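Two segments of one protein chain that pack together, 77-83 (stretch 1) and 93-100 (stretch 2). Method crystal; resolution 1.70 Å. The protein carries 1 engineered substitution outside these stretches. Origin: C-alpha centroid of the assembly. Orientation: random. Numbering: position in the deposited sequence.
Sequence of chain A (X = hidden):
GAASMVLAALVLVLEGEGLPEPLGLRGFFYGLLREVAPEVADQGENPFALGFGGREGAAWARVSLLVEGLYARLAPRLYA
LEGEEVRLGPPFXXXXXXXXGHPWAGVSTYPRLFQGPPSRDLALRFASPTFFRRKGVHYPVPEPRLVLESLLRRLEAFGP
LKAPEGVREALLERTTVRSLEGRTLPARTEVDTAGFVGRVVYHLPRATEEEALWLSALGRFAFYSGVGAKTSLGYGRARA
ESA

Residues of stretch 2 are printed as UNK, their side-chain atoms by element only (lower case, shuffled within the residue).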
ATOM      1  N   ARG A  77      20.565  -1.510  -2.773  1.00 36.67           N
ATOM      2  CA  ARG A  77      20.564  -2.848  -3.344  1.00 40.45           C
ATOM      3  C   ARG A  77      19.544  -2.918  -4.488  1.00 28.10           C
ATOM      4  O   ARG A  77      19.801  -3.536  -5.514  1.00 28.43           O
ATOM      5  CB  ARG A  77      20.263  -3.877  -2.254  1.00 48.58           C
ATOM      6  CG  ARG A  77      20.286  -5.316  -2.717  1.00 49.65           C
ATOM      7  CD  ARG A  77      21.703  -5.864  -2.834  1.00 56.85           C
ATOM      8  NE  ARG A  77      21.705  -7.179  -3.474  1.00 59.41           N
ATOM      9  CZ  ARG A  77      21.449  -7.381  -4.763  1.00 59.10           C
ATOM     10  NH1 ARG A  77      21.170  -6.355  -5.563  1.00 47.13           N
ATOM     11  NH2 ARG A  77      21.468  -8.613  -5.256  1.00 67.83           N
ATOM     12  N   LEU A  78      18.403  -2.248  -4.326  1.00 26.86           N
ATOM     13  CA  LEU A  78      17.426  -2.193  -5.412  1.00 25.86           C
ATOM     14  C   LEU A  78      18.000  -1.423  -6.594  1.00 26.79           C
ATOM     15  O   LEU A  78      17.896  -1.871  -7.729  1.00 31.09           O
ATOM     16  CB  LEU A  78      16.100  -1.596  -4.950  1.00 24.62           C
ATOM     17  CG  LEU A  78      15.308  -2.454  -3.961  1.00 23.96           C
ATOM     18  CD1 LEU A  78      14.130  -1.659  -3.401  1.00 25.96           C
ATOM     19  CD2 LEU A  78      14.819  -3.742  -4.599  1.00 23.93           C
ATOM     20  N   TYR A  79      18.648  -0.287  -6.343  1.00 32.22           N
ATOM     21  CA  TYR A  79      19.242   0.460  -7.450  1.00 28.57           C
ATOM     22  C   TYR A  79      20.269  -0.344  -8.238  1.00 30.75           C
ATOM     23  O   TYR A  79      20.386  -0.180  -9.450  1.00 38.40           O
ATOM     24  CB  TYR A  79      19.829   1.784  -6.962  1.00 35.00           C
ATOM     25  CG  TYR A  79      18.756   2.827  -6.820  1.00 35.11           C
ATOM     26  CD1 TYR A  79      18.238   3.465  -7.937  1.00 44.45           C
ATOM     27  CD2 TYR A  79      18.229   3.147  -5.582  1.00 39.65           C
ATOM     28  CE1 TYR A  79      17.245   4.409  -7.820  1.00 45.10           C
ATOM     29  CE2 TYR A  79      17.230   4.090  -5.453  1.00 40.95           C
ATOM     30  CZ  TYR A  79      16.742   4.717  -6.575  1.00 42.75           C
ATOM     31  OH  TYR A  79      15.750   5.660  -6.446  1.00 45.73           O
ATOM     32  N   ALA A  80      21.001  -1.228  -7.568  1.00 35.21           N
ATOM     33  CA  ALA A  80      22.012  -2.034  -8.241  1.00 35.66           C
ATOM     34  C   ALA A  80      21.395  -3.065  -9.187  1.00 35.14           C
ATOM     35  O   ALA A  80      22.118  -3.712  -9.944  1.00 36.76           O
ATOM     36  CB  ALA A  80      22.896  -2.725  -7.227  1.00 35.39           C
ATOM     37  N   LEU A  81      20.072  -3.216  -9.146  1.00 35.81           N
ATOM     38  CA  LEU A  81      19.394  -4.174 -10.018  1.00 34.48           C
ATOM     39  C   LEU A  81      19.257  -3.669 -11.452  1.00 30.67           C
ATOM     40  O   LEU A  81      18.983  -4.454 -12.361  1.00 29.44           O
ATOM     41  CB  LEU A  81      18.000  -4.525  -9.467  1.00 28.94           C
ATOM     42  CG  LEU A  81      17.988  -5.223  -8.114  1.00 35.87           C
ATOM     43  CD1 LEU A  81      16.562  -5.341  -7.606  1.00 45.88           C
ATOM     44  CD2 LEU A  81      18.660  -6.594  -8.200  1.00 45.16           C
ATOM     45  N   GLU A  82      19.424  -2.361 -11.650  1.00 29.69           N
ATOM     46  CA  GLU A  82      19.369  -1.778 -12.990  1.00 35.35           C
ATOM     47  C   GLU A  82      20.307  -2.493 -13.958  1.00 31.98           C
ATOM     48  O   GLU A  82      21.501  -2.637 -13.699  1.00 33.34           O
ATOM     49  CB  GLU A  82      19.700  -0.285 -12.951  1.00 32.88           C
ATOM     50  CG  GLU A  82      18.653   0.543 -12.226  1.00 43.46           C
ATOM     51  CD  GLU A  82      18.695   2.014 -12.613  1.00 40.28           C
ATOM     52  OE1 GLU A  82      19.805   2.523 -12.898  1.00 42.47           O
ATOM     53  OE2 GLU A  82      17.613   2.656 -12.635  1.00 32.55           O
ATOM     54  N   GLY A  83      19.744  -2.945 -15.072  1.00 31.97           N
ATOM     55  CA  GLY A  83      20.483  -3.676 -16.079  1.00 34.22           C
ATOM     56  C   GLY A  83      20.444  -5.184 -15.885  1.00 36.14           C
ATOM     57  O   GLY A  83      20.777  -5.934 -16.804  1.00 39.52           O
ATOM     58  N   UNK A  93      14.209  -8.230 -17.112  1.00 24.08           N
ATOM     59  CA  UNK A  93      15.332  -7.345 -16.941  1.00 23.90           C
ATOM     60  C   UNK A  93      14.829  -6.037 -16.319  1.00 27.07           C
ATOM     61  O   UNK A  93      13.791  -5.505 -16.712  1.00 22.40           O
ATOM     62  c   UNK A  93      17.926  -6.159 -19.543  1.00 70.26           C
ATOM     63  c   UNK A  93      17.160  -6.151 -18.238  1.00 57.00           C
ATOM     64  c   UNK A  93      19.141  -8.316 -19.580  1.00 79.18           C
ATOM     65  c   UNK A  93      16.002  -7.101 -18.289  1.00 27.96           C
ATOM     66  n   UNK A  93      18.165  -7.523 -20.016  1.00 74.33           N
ATOM     67  n   UNK A  93      19.267  -9.544 -20.069  1.00 83.29           N
ATOM     68  n   UNK A  93      19.996  -7.887 -18.662  1.00 72.78           N
ATOM     69  N   UNK A  94      15.545  -5.545 -15.320  1.00 23.15           N
ATOM     70  CA  UNK A  94      15.154  -4.322 -14.652  1.00 25.76           C
ATOM     71  C   UNK A  94      15.732  -3.145 -15.419  1.00 27.10           C
ATOM     72  O   UNK A  94      16.943  -2.921 -15.415  1.00 27.43           O
ATOM     73  c   UNK A  94      15.635  -4.301 -13.191  1.00 23.96           C
ATOM     74  c   UNK A  94      15.011  -5.452 -12.410  1.00 21.25           C
ATOM     75  c   UNK A  94      15.297  -2.979 -12.523  1.00 24.50           C
ATOM     76  N   UNK A  95      14.861  -2.392 -16.081  1.00 26.67           N
ATOM     77  CA  UNK A  95      15.305  -1.280 -16.907  1.00 24.71           C
ATOM     78  C   UNK A  95      15.638  -0.064 -16.080  1.00 24.65           C
ATOM     79  O   UNK A  95      16.599   0.656 -16.373  1.00 30.07           O
ATOM     80  n   UNK A  95      11.229  -0.528 -20.984  1.00 56.03           N
ATOM     81  c   UNK A  95      14.234  -0.896 -17.908  1.00 29.65           C
ATOM     82  c   UNK A  95      12.427  -1.043 -21.244  1.00 65.66           C
ATOM     83  c   UNK A  95      13.530   0.588 -19.750  1.00 60.99           C
ATOM     84  n   UNK A  95      12.541  -2.071 -22.075  1.00 59.18           N
ATOM     85  c   UNK A  95      14.565   0.363 -18.686  1.00 46.00           C
ATOM     86  n   UNK A  95      13.518  -0.536 -20.681  1.00 72.22           N
ATOM     87  N   UNK A  96      14.828   0.180 -15.060  1.00 26.79           N
ATOM     88  CA  UNK A  96      15.017   1.339 -14.212  1.00 22.91           C
ATOM     89  C   UNK A  96      14.431   1.072 -12.844  1.00 21.24           C
ATOM     90  O   UNK A  96      13.471   0.319 -12.702  1.00 21.83           O
ATOM     91  c   UNK A  96      14.362   2.572 -14.845  1.00 25.38           C
ATOM     92  N   UNK A  97      15.031   1.693 -11.839  1.00 28.61           N
ATOM     93  CA  UNK A  97      14.486   1.705 -10.501  1.00 23.10           C
ATOM     94  C   UNK A  97      14.157   3.152 -10.177  1.00 24.42           C
ATOM     95  O   UNK A  97      15.048   3.998 -10.114  1.00 25.28           O
ATOM     96  c   UNK A  97      15.843  -0.294  -9.878  1.00 25.92           C
ATOM     97  c   UNK A  97      14.935   1.183  -8.091  1.00 26.92           C
ATOM     98  c   UNK A  97      15.492   1.135  -9.495  1.00 24.04           C
ATOM     99  N   UNK A  98      12.872   3.424  -9.976  1.00 22.51           N
ATOM    100  CA  UNK A  98      12.369   4.793  -9.846  1.00 24.00           C
ATOM    101  C   UNK A  98      11.823   5.112  -8.458  1.00 20.93           C
ATOM    102  O   UNK A  98      11.089   4.316  -7.875  1.00 17.96           O
ATOM    103  c   UNK A  98      11.246   5.011 -10.861  1.00 18.78           C
ATOM    104  c   UNK A  98      10.371   4.953 -13.181  1.00 24.72           C
ATOM    105  c   UNK A  98      12.759   5.596 -12.764  1.00 29.75           C
ATOM    106  c   UNK A  98      11.597   4.718 -12.320  1.00 23.08           C
ATOM    107  N   UNK A  99      12.185   6.293  -7.944  1.00 21.28           N
ATOM    108  CA  UNK A  99      11.596   6.830  -6.724  1.00 22.06           C
ATOM    109  C   UNK A  99      10.680   8.024  -7.031  1.00 19.40           C
ATOM    110  O   UNK A  99      10.058   8.594  -6.143  1.00 22.26           O
ATOM    111  n   UNK A  99      14.685  10.188  -5.114  1.00 54.67           N
ATOM    112  o   UNK A  99      15.169   8.068  -4.539  1.00 50.54           O
ATOM    113  c   UNK A  99      14.548   8.871  -5.237  1.00 55.80           C
ATOM    114  c   UNK A  99      13.553   8.394  -6.272  1.00 50.80           C
ATOM    115  c   UNK A  99      12.699   7.255  -5.761  1.00 41.03           C
ATOM    116  N   UNK A 100      10.628   8.398  -8.304  1.00 20.03           N
ATOM    117  CA  UNK A 100       9.789   9.482  -8.790  1.00 21.34           C
ATOM    118  C   UNK A 100       9.615   9.216 -10.272  1.00 24.40           C
ATOM    119  O   UNK A 100      10.319   8.383 -10.849  1.00 26.12           O
ATOM    120  c   UNK A 100      11.782  11.022  -9.323  1.00 35.40           C
ATOM    121  c   UNK A 100      12.468  12.355  -9.021  1.00 49.40           C
ATOM    122  o   UNK A 100      13.696  12.353  -8.808  1.00 54.43           O
ATOM    123  c   UNK A 100      10.469  10.843  -8.567  1.00 26.75           C
ATOM    124  o   UNK A 100      11.782  13.398  -8.995  1.00 53.87           O
TER

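Position 93 carries seven side-chain atoms: three carbons in a chain, a nitrogen, then a carbon holding two more nitrogens. One terminal nitrogen lies 2.8 Å from Gly83 O. The end group is a guanidinium, so the residue is Arg93. Its CA-CB bond runs sideways, yet the extended start of the chain (chi1 178°, chi2 169°) brings the end nearer, where NH1 donates a hydrogen bond to that oxygen. The acceptor lies at the guanidinium edge, near its plane, where the N-H groups point.

Position 94 has three carbons, one bonded to the other two. It points toward stretch 1, with CB 3.5 Å from Leu81 O. A fork directly at CB, with nothing beyond it, defines Val94. CG2 lies 4.3 Å from Leu81 CB. The backbone O accepts a hydrogen bond from Gly83 N, 2.8 Å long with an angle of 165° at the hydrogen.

Position 95 has three carbons, a nitrogen, then a carbon carrying two more nitrogens. It points away and its side chain makes no close contact with stretch 1. A guanidinium on a three-carbon chain is Arg95.

Position 96 has a single side-chain carbon; although directed away overall, this CB comes within 3.9 Å of Glu82 OE2. It is Ala96.

At position 97 three carbons fork at CB; one terminal carbon lies over a face of the Tyr79 ring and the other 3.4 Å from Leu78 O. This is Val97. Its CG1 is 4.1 Å from the Tyr79 ring centroid and 15° off the normal, a CH-pi contact. The backbone N donates to Glu82 OE2 at 2.9 Å and 164°.

Position 98 holds four carbons forked at the second and points away, the pattern of Leu98.

Position 99 has three carbons, the third bearing one oxygen and one nitrogen; the oxygen lies 3.1 Å from Tyr79 OH. This terminal amide after two methylenes identifies Gln99, whose OE1 accepts a hydrogen bond from that hydroxyl.

Position 100 has three carbons ending in two oxygens, a carboxylate without contact to stretch 1, hence Glu100.

The contact joins a strand to a helical segment leading into a type I turn, Tyr79 to Glu82. Val94 and Val97 face the turn, and Val97 has the largest covered area. The Glu82 carboxylate binds Val97 N, while Gly83 engages Val94 and Arg93 through its backbone N and O. At phi 92°, psi -15°, a CB on Gly83 would be jammed against the preceding carbonyl oxygen, so this conformation itself calls for glycine. Altogether the stretches bury 475 Å².

Stretch 2, residues 93-100: RVRAVLQE
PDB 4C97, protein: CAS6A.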